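Local atomic coordinates of translation initiation factor eIF2B subunit beta (Schizosaccharomyces pombe, PDB entry 5B04), a protein that acts as a subunit of the eIF2B complex, which catalyses exchange of GDP for GTP on the gamma subunit of translation initiation factor eIF2. Residues 35-40 with 76-81; 20-25 with 69-74; 282-287 with 319-324. All coordinates share one frame; numbering follows the deposited sequence.

Interaction 1: 35-40 with 76-81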
# COMPACT_ATOMS: atom_id res chain seq x y z
N PHE C 35 -10.13 -9.87 -30.15
CA PHE C 35 -9.62 -9.29 -31.40
C PHE C 35 -10.05 -10.09 -32.63
O PHE C 35 -10.53 -9.51 -33.60
CB PHE C 35 -8.10 -9.19 -31.35
CG PHE C 35 -7.52 -8.38 -32.47
CD1 PHE C 35 -7.53 -7.00 -32.43
CD2 PHE C 35 -6.96 -9.01 -33.58
CE1 PHE C 35 -7.00 -6.25 -33.47
CE2 PHE C 35 -6.42 -8.27 -34.61
CZ PHE C 35 -6.44 -6.89 -34.56
N ALA C 36 -9.85 -11.40 -32.58
CA ALA C 36 -10.20 -12.27 -33.71
C ALA C 36 -11.69 -12.19 -34.02
O ALA C 36 -12.09 -12.07 -35.18
CB ALA C 36 -9.79 -13.70 -33.42
N VAL C 37 -12.51 -12.27 -32.97
CA VAL C 37 -13.96 -12.18 -33.12
C VAL C 37 -14.38 -10.84 -33.72
O VAL C 37 -15.22 -10.79 -34.61
CB VAL C 37 -14.67 -12.40 -31.77
CG1 VAL C 37 -16.12 -11.98 -31.85
CG2 VAL C 37 -14.56 -13.86 -31.34
N ALA C 38 -13.76 -9.77 -33.23
CA ALA C 38 -14.08 -8.42 -33.70
C ALA C 38 -13.82 -8.26 -35.19
O ALA C 38 -14.66 -7.74 -35.93
CB ALA C 38 -13.29 -7.39 -32.91
N VAL C 39 -12.64 -8.70 -35.63
CA VAL C 39 -12.25 -8.57 -37.03
C VAL C 39 -13.16 -9.39 -37.94
O VAL C 39 -13.70 -8.87 -38.91
CB VAL C 39 -10.79 -9.02 -37.25
CG1 VAL C 39 -10.45 -9.02 -38.73
CG2 VAL C 39 -9.84 -8.12 -36.47
N GLU C 40 -13.33 -10.67 -37.61
CA GLU C 40 -14.15 -11.57 -38.42
C GLU C 40 -15.60 -11.11 -38.50
O GLU C 40 -16.24 -11.25 -39.54
CB GLU C 40 -14.08 -12.99 -37.87
CG GLU C 40 -12.82 -13.75 -38.26
CD GLU C 40 -12.75 -14.02 -39.75
OE1 GLU C 40 -13.75 -14.53 -40.31
OE2 GLU C 40 -11.70 -13.73 -40.37
N PRO C 76 -22.24 -15.86 -26.79
CA PRO C 76 -22.68 -14.65 -26.09
C PRO C 76 -21.62 -13.97 -25.22
O PRO C 76 -21.79 -12.80 -24.89
CB PRO C 76 -23.84 -15.15 -25.22
CG PRO C 76 -23.54 -16.58 -24.99
CD PRO C 76 -22.91 -17.07 -26.27
N THR C 77 -20.56 -14.68 -24.86
CA THR C 77 -19.54 -14.11 -23.98
C THR C 77 -18.36 -13.53 -24.76
O THR C 77 -17.37 -13.10 -24.17
CB THR C 77 -19.01 -15.14 -22.98
OG1 THR C 77 -18.62 -16.34 -23.67
CG2 THR C 77 -20.09 -15.48 -21.95
N GLU C 78 -18.47 -13.52 -26.09
CA GLU C 78 -17.51 -12.83 -26.93
C GLU C 78 -18.09 -11.47 -27.32
O GLU C 78 -18.48 -11.25 -28.47
CB GLU C 78 -17.17 -13.65 -28.17
CG GLU C 78 -16.49 -14.98 -27.87
CD GLU C 78 -15.00 -14.85 -27.62
OE1 GLU C 78 -14.36 -15.87 -27.29
OE2 GLU C 78 -14.47 -13.73 -27.76
N PHE C 79 -18.14 -10.57 -26.34
CA PHE C 79 -18.86 -9.30 -26.46
C PHE C 79 -18.32 -8.39 -27.56
O PHE C 79 -19.01 -7.45 -27.98
CB PHE C 79 -18.83 -8.56 -25.13
CG PHE C 79 -19.29 -9.39 -23.96
CD1 PHE C 79 -18.39 -10.16 -23.24
CD2 PHE C 79 -20.62 -9.41 -23.59
CE1 PHE C 79 -18.81 -10.93 -22.17
CE2 PHE C 79 -21.05 -10.17 -22.52
CZ PHE C 79 -20.14 -10.93 -21.81
N SER C 80 -17.11 -8.66 -28.02
CA SER C 80 -16.50 -7.87 -29.08
C SER C 80 -17.32 -7.96 -30.37
O SER C 80 -17.35 -7.02 -31.16
CB SER C 80 -15.06 -8.32 -29.33
OG SER C 80 -14.99 -9.71 -29.55
N CYS C 81 -17.97 -9.10 -30.57
CA CYS C 81 -18.85 -9.30 -31.72
C CYS C 81 -20.00 -8.29 -31.70
O CYS C 81 -20.18 -7.53 -32.65
CB CYS C 81 -19.41 -10.72 -31.73
SG CYS C 81 -20.53 -11.07 -33.11
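V37 meets S80, C81 and E78 inside the helical N-terminal domain of this eIF2B subunit, where the first part of helix 34-51 packs against the chain entering helix 79-102. Its branched side chain divides the work. CG1 stands anti to the backbone N (chi1 166°) and reaches the helix, 3.4 Å from S80 OG and 3.5 Å from C81 CB. The V37 and E78 side chains cross obliquely, with V37 CG2 3.6 Å from E78 OE2. Valine suits the place because its two methyls spread close to the backbone, one facing S80 and C81, the other E78. An alanine here, lacking both methyls, would probably open a gap beside C81 CB and the E78 carboxylate, with only CB still near S80. S80 is small enough to bring its hydroxyl up to V37, yet that polar atom is not wasted: OG donates a hydrogen bond to P34 O at the start of the opposing helix. E78 is likewise turned to the chain ahead of that helix, its OE1 accepting from G33 N, while R29 makes a long, weak ion pair that probably eases the carboxylate's burial. A38, with only a methyl to offer, lets the backbones come close, its CA lying 5.2 Å from C81 CA. Beside it the packing ends in a methyl-to-methylene contact, A38 CB to S80 CB, at 4.1 Å.

Interaction 2: 20-25 with 69-74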
# COMPACT_ATOMS: atom_id res chain seq x y z
N SER C 20 -23.60 -17.63 -41.59
CA SER C 20 -23.79 -19.01 -41.17
C SER C 20 -22.45 -19.69 -40.88
O SER C 20 -22.35 -20.54 -40.00
CB SER C 20 -24.55 -19.80 -42.23
OG SER C 20 -25.95 -19.69 -42.04
N SER C 21 -21.42 -19.30 -41.63
CA SER C 21 -20.09 -19.85 -41.43
C SER C 21 -19.46 -19.31 -40.15
O SER C 21 -18.79 -20.05 -39.42
CB SER C 21 -19.19 -19.54 -42.63
OG SER C 21 -17.92 -20.15 -42.49
N LEU C 22 -19.68 -18.03 -39.88
CA LEU C 22 -19.14 -17.41 -38.68
C LEU C 22 -19.85 -17.93 -37.43
O LEU C 22 -19.21 -18.17 -36.41
CB LEU C 22 -19.27 -15.88 -38.75
CG LEU C 22 -18.79 -15.12 -37.51
CD1 LEU C 22 -17.34 -15.48 -37.19
CD2 LEU C 22 -18.93 -13.61 -37.71
N ILE C 23 -21.16 -18.11 -37.53
CA ILE C 23 -21.95 -18.67 -36.43
C ILE C 23 -21.40 -20.05 -36.05
O ILE C 23 -21.26 -20.36 -34.87
CB ILE C 23 -23.44 -18.78 -36.80
CG1 ILE C 23 -24.06 -17.40 -36.95
CG2 ILE C 23 -24.20 -19.56 -35.73
CD1 ILE C 23 -25.54 -17.42 -37.27
N ALA C 24 -21.09 -20.85 -37.06
CA ALA C 24 -20.54 -22.18 -36.84
C ALA C 24 -19.20 -22.12 -36.12
O ALA C 24 -18.96 -22.85 -35.15
CB ALA C 24 -20.40 -22.92 -38.16
N ASP C 25 -18.32 -21.24 -36.60
CA ASP C 25 -16.98 -21.11 -36.02
C ASP C 25 -17.00 -20.41 -34.66
O ASP C 25 -16.06 -20.54 -33.88
CB ASP C 25 -16.06 -20.37 -36.99
CG ASP C 25 -15.60 -21.24 -38.14
OD1 ASP C 25 -15.36 -22.45 -37.92
OD2 ASP C 25 -15.47 -20.72 -39.27
N SER C 69 -27.83 -10.14 -34.26
CA SER C 69 -28.45 -10.81 -33.12
C SER C 69 -28.04 -12.28 -33.04
O SER C 69 -27.65 -12.76 -31.98
CB SER C 69 -29.98 -10.70 -33.19
OG SER C 69 -30.59 -11.37 -32.11
N THR C 70 -28.12 -12.99 -34.17
CA THR C 70 -27.77 -14.41 -34.19
C THR C 70 -26.27 -14.62 -34.03
O THR C 70 -25.83 -15.64 -33.51
CB THR C 70 -28.23 -15.08 -35.50
OG1 THR C 70 -27.66 -14.40 -36.62
CG2 THR C 70 -29.74 -15.05 -35.60
N LEU C 71 -25.48 -13.64 -34.47
CA LEU C 71 -24.04 -13.68 -34.26
C LEU C 71 -23.72 -13.54 -32.78
O LEU C 71 -22.76 -14.13 -32.28
CB LEU C 71 -23.34 -12.58 -35.06
CG LEU C 71 -23.02 -12.90 -36.52
CD1 LEU C 71 -22.13 -11.82 -37.11
CD2 LEU C 71 -22.36 -14.26 -36.64
N VAL C 72 -24.53 -12.75 -32.08
CA VAL C 72 -24.37 -12.55 -30.65
C VAL C 72 -24.66 -13.84 -29.88
O VAL C 72 -23.89 -14.25 -29.02
CB VAL C 72 -25.30 -11.43 -30.13
CG1 VAL C 72 -25.47 -11.52 -28.62
CG2 VAL C 72 -24.76 -10.07 -30.54
N LYS C 73 -25.78 -14.48 -30.21
CA LYS C 73 -26.24 -15.65 -29.46
C LYS C 73 -25.49 -16.92 -29.85
O LYS C 73 -25.68 -17.97 -29.24
CB LYS C 73 -27.74 -15.84 -29.65
CG LYS C 73 -28.52 -14.54 -29.61
CD LYS C 73 -29.81 -14.66 -28.82
CE LYS C 73 -30.60 -13.36 -28.88
NZ LYS C 73 -30.98 -13.02 -30.29
N ALA C 74 -24.64 -16.82 -30.87
CA ALA C 74 -23.78 -17.94 -31.25
C ALA C 74 -22.76 -18.20 -30.15
O ALA C 74 -22.53 -19.34 -29.75
CB ALA C 74 -23.09 -17.66 -32.57
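L71 pushes its CD2 methyl into the hollow between L22 and I23, one of the bumps by which helices 17-27 and 57-74 fit together. CD2 lies 3.6 Å from I23 CG1 on one side and 3.7 Å from L22 CD2 on the other. The two leucines cross at about a right angle, and L22 CD2 also meets the second branch, L71 CD1, so one methyl of L22 sits against the fork of L71. Leucine suits the place because its two methyls share out the neighbours: L71 CD2 reaches both I23 and L22, and CD1 reaches L22. I23 is the largest bump of its segment. With CG1 anti to the carbonyl carbon (chi1 -67°) and CG2 anti to the backbone N, its branches part toward different neighbours: CG1 to L71, CG2 to A74 CB at 3.9 Å, while CD1 goes on to T70, 3.7 Å from OG1. A74 is the shallow part of the opposing surface, where a single methyl lies against I23 CG2. T70 can present its hydroxyl to a methyl because OG1 is hydrogen-bonded to V67 O in its own helix. The core continues onto helix 34-51, where L22 touches T41 and V44, and L71 touches M45. With segment axes 9.1 Å apart and N-to-C directions only 16° from parallel, this is the side-by-side packing of a helical bundle, here in the subunit's N-terminal domain.

Interaction 3: 282-287 with 319-324. With PO4 (phosphate ion), chain M.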
# COMPACT_ATOMS: atom_id res chain seq x y z
N LEU C 282 -2.96 -5.17 -15.95
CA LEU C 282 -3.72 -6.32 -16.43
C LEU C 282 -4.35 -6.07 -17.79
O LEU C 282 -4.75 -4.96 -18.12
CB LEU C 282 -4.82 -6.68 -15.43
CG LEU C 282 -4.39 -7.25 -14.08
CD1 LEU C 282 -5.62 -7.68 -13.28
CD2 LEU C 282 -3.44 -8.42 -14.27
N GLY C 283 -4.44 -7.14 -18.58
CA GLY C 283 -5.24 -7.12 -19.78
C GLY C 283 -6.63 -7.61 -19.40
O GLY C 283 -6.83 -8.08 -18.29
N THR C 284 -7.58 -7.48 -20.32
CA THR C 284 -8.93 -7.95 -20.04
C THR C 284 -9.56 -8.56 -21.29
O THR C 284 -9.16 -8.23 -22.41
CB THR C 284 -9.83 -6.81 -19.51
OG1 THR C 284 -11.10 -7.35 -19.13
CG2 THR C 284 -10.03 -5.75 -20.58
N HIS C 285 -10.52 -9.45 -21.09
CA HIS C 285 -11.24 -10.06 -22.20
C HIS C 285 -12.38 -9.15 -22.64
O HIS C 285 -12.66 -9.02 -23.83
CB HIS C 285 -11.78 -11.43 -21.81
CG HIS C 285 -12.77 -11.99 -22.78
ND1 HIS C 285 -12.39 -12.57 -23.97
CD2 HIS C 285 -14.12 -12.06 -22.74
CE1 HIS C 285 -13.47 -12.97 -24.62
NE2 HIS C 285 -14.53 -12.68 -23.89
N ALA C 286 -13.02 -8.50 -21.67
CA ALA C 286 -14.12 -7.59 -21.95
C ALA C 286 -14.40 -6.67 -20.76
O ALA C 286 -14.14 -7.03 -19.61
CB ALA C 286 -15.37 -8.37 -22.32
N ILE C 287 -14.92 -5.49 -21.05
CA ILE C 287 -15.35 -4.56 -20.01
C ILE C 287 -16.85 -4.33 -20.15
O ILE C 287 -17.32 -3.85 -21.18
CB ILE C 287 -14.61 -3.22 -20.09
CG1 ILE C 287 -13.10 -3.45 -20.17
CG2 ILE C 287 -14.97 -2.35 -18.90
CD1 ILE C 287 -12.31 -2.18 -20.41
N ILE C 319 -10.95 0.06 -26.83
CA ILE C 319 -12.33 0.44 -26.54
C ILE C 319 -13.35 -0.51 -27.16
O ILE C 319 -14.54 -0.45 -26.84
CB ILE C 319 -12.63 1.88 -27.03
CG1 ILE C 319 -11.81 2.22 -28.28
CG2 ILE C 319 -12.32 2.88 -25.93
CD1 ILE C 319 -12.29 1.56 -29.56
N TYR C 320 -12.90 -1.38 -28.05
CA TYR C 320 -13.79 -2.32 -28.71
C TYR C 320 -14.21 -3.45 -27.77
O TYR C 320 -15.14 -4.20 -28.07
CB TYR C 320 -13.14 -2.90 -29.97
CG TYR C 320 -12.04 -3.90 -29.72
CD1 TYR C 320 -10.75 -3.47 -29.42
CD2 TYR C 320 -12.28 -5.26 -29.79
CE1 TYR C 320 -9.73 -4.39 -29.18
CE2 TYR C 320 -11.27 -6.18 -29.56
CZ TYR C 320 -10.00 -5.74 -29.26
OH TYR C 320 -9.00 -6.65 -29.03
N LYS C 321 -13.52 -3.56 -26.64
CA LYS C 321 -13.86 -4.55 -25.63
C LYS C 321 -14.86 -4.00 -24.62
O LYS C 321 -15.20 -4.66 -23.64
CB LYS C 321 -12.60 -5.04 -24.90
CG LYS C 321 -11.57 -5.71 -25.79
CD LYS C 321 -10.39 -6.21 -24.97
CE LYS C 321 -9.28 -6.75 -25.84
NZ LYS C 321 -8.10 -7.18 -25.04
N LEU C 322 -15.32 -2.77 -24.87
CA LEU C 322 -16.28 -2.12 -23.98
C LEU C 322 -17.71 -2.43 -24.41
O LEU C 322 -18.20 -1.87 -25.40
CB LEU C 322 -16.03 -0.61 -23.95
CG LEU C 322 -16.81 0.21 -22.92
CD1 LEU C 322 -16.62 -0.36 -21.52
CD2 LEU C 322 -16.39 1.66 -22.98
N SER C 323 -18.37 -3.32 -23.68
CA SER C 323 -19.73 -3.73 -24.00
C SER C 323 -20.74 -3.12 -23.03
O SER C 323 -20.46 -3.01 -21.83
CB SER C 323 -19.83 -5.26 -23.98
OG SER C 323 -21.13 -5.69 -24.36
N PRO C 324 -21.91 -2.73 -23.54
CA PRO C 324 -22.94 -2.08 -22.71
C PRO C 324 -23.76 -3.04 -21.86
O PRO C 324 -24.50 -2.57 -20.98
CB PRO C 324 -23.82 -1.39 -23.75
CG PRO C 324 -23.70 -2.24 -24.96
CD PRO C 324 -22.28 -2.75 -24.96
P PO4 M . -5.20 -8.76 -25.41
O1 PO4 M . -6.14 -8.00 -26.31
O2 PO4 M . -5.99 -9.47 -24.34
O3 PO4 M . -4.24 -7.78 -24.76
O4 PO4 M . -4.41 -9.76 -26.21
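I287 and K321 are joined by a nearly straight backbone hydrogen bond, I287 N to K321 O, 2.7 Å long with 176° at the hydrogen. S323 N returns a second bond to I287 O at 2.8 Å. The pair forms a single parallel beta bridge between I287 and L322, attaching the loop after strand 313-316 to the outer strand 286-287 of the small antiparallel sheet. At the start of that strand H285 and A286 both face V294, a classic beta bulge. The third bond comes from a side chain: K321 NZ donates to T284 O over 3.0 Å, approaching nearly along the C=O axis. Lysine suits the place because its length is used in full. Beyond CG the chain is extended, so the methylenes run past H285 O, with CD 3.8 Å from it, and the ammonium arrives at T284. CG also lies 3.7 Å above one face of the Y320 ring, toward the rim. NZ has a second acceptor in O1 of a bound phosphate, though the modelled length is too short to trust. The ion, probably from the crystallisation liquor, is also held by S217 OG, T219 OG1 and K218 N. Farther out the contact is apolar. I287 and L322 are apolar and branched, which suits buried positions that face both each other and helix 384-391, I287 touching L384 and L322 touching I387 and M388. Between themselves they meet methyl to methyl, I287 CG2 to L322 CD1, at 3.7 Å.

Of the contact segments, 20-25 on helix 17-27 comes first from the N terminus, and its contact with 69-74 closes a long loop that holds helix 34-51. Before that loop is closed, 35-40 has begun interaction 1, which finishes at 76-81; interactions 1 and 2 therefore cross, interlocking helices 17-27, 34-51, 57-74 and 79-102. They also touch, C81 SG packing on L71 CB and E40 O on L22 CD2. Interaction 3 follows in series, closing a loop within the Rossmann-like part of the chain. It meets interaction 1 directly, through a probable hydrogen bond of T77 O with H285 NE2 and packing of F79 on A286 and F35 on Y320. Where they touch, the helical N-terminal domain meets the sheet-containing part, whereas interactions 2 and 3 do not touch.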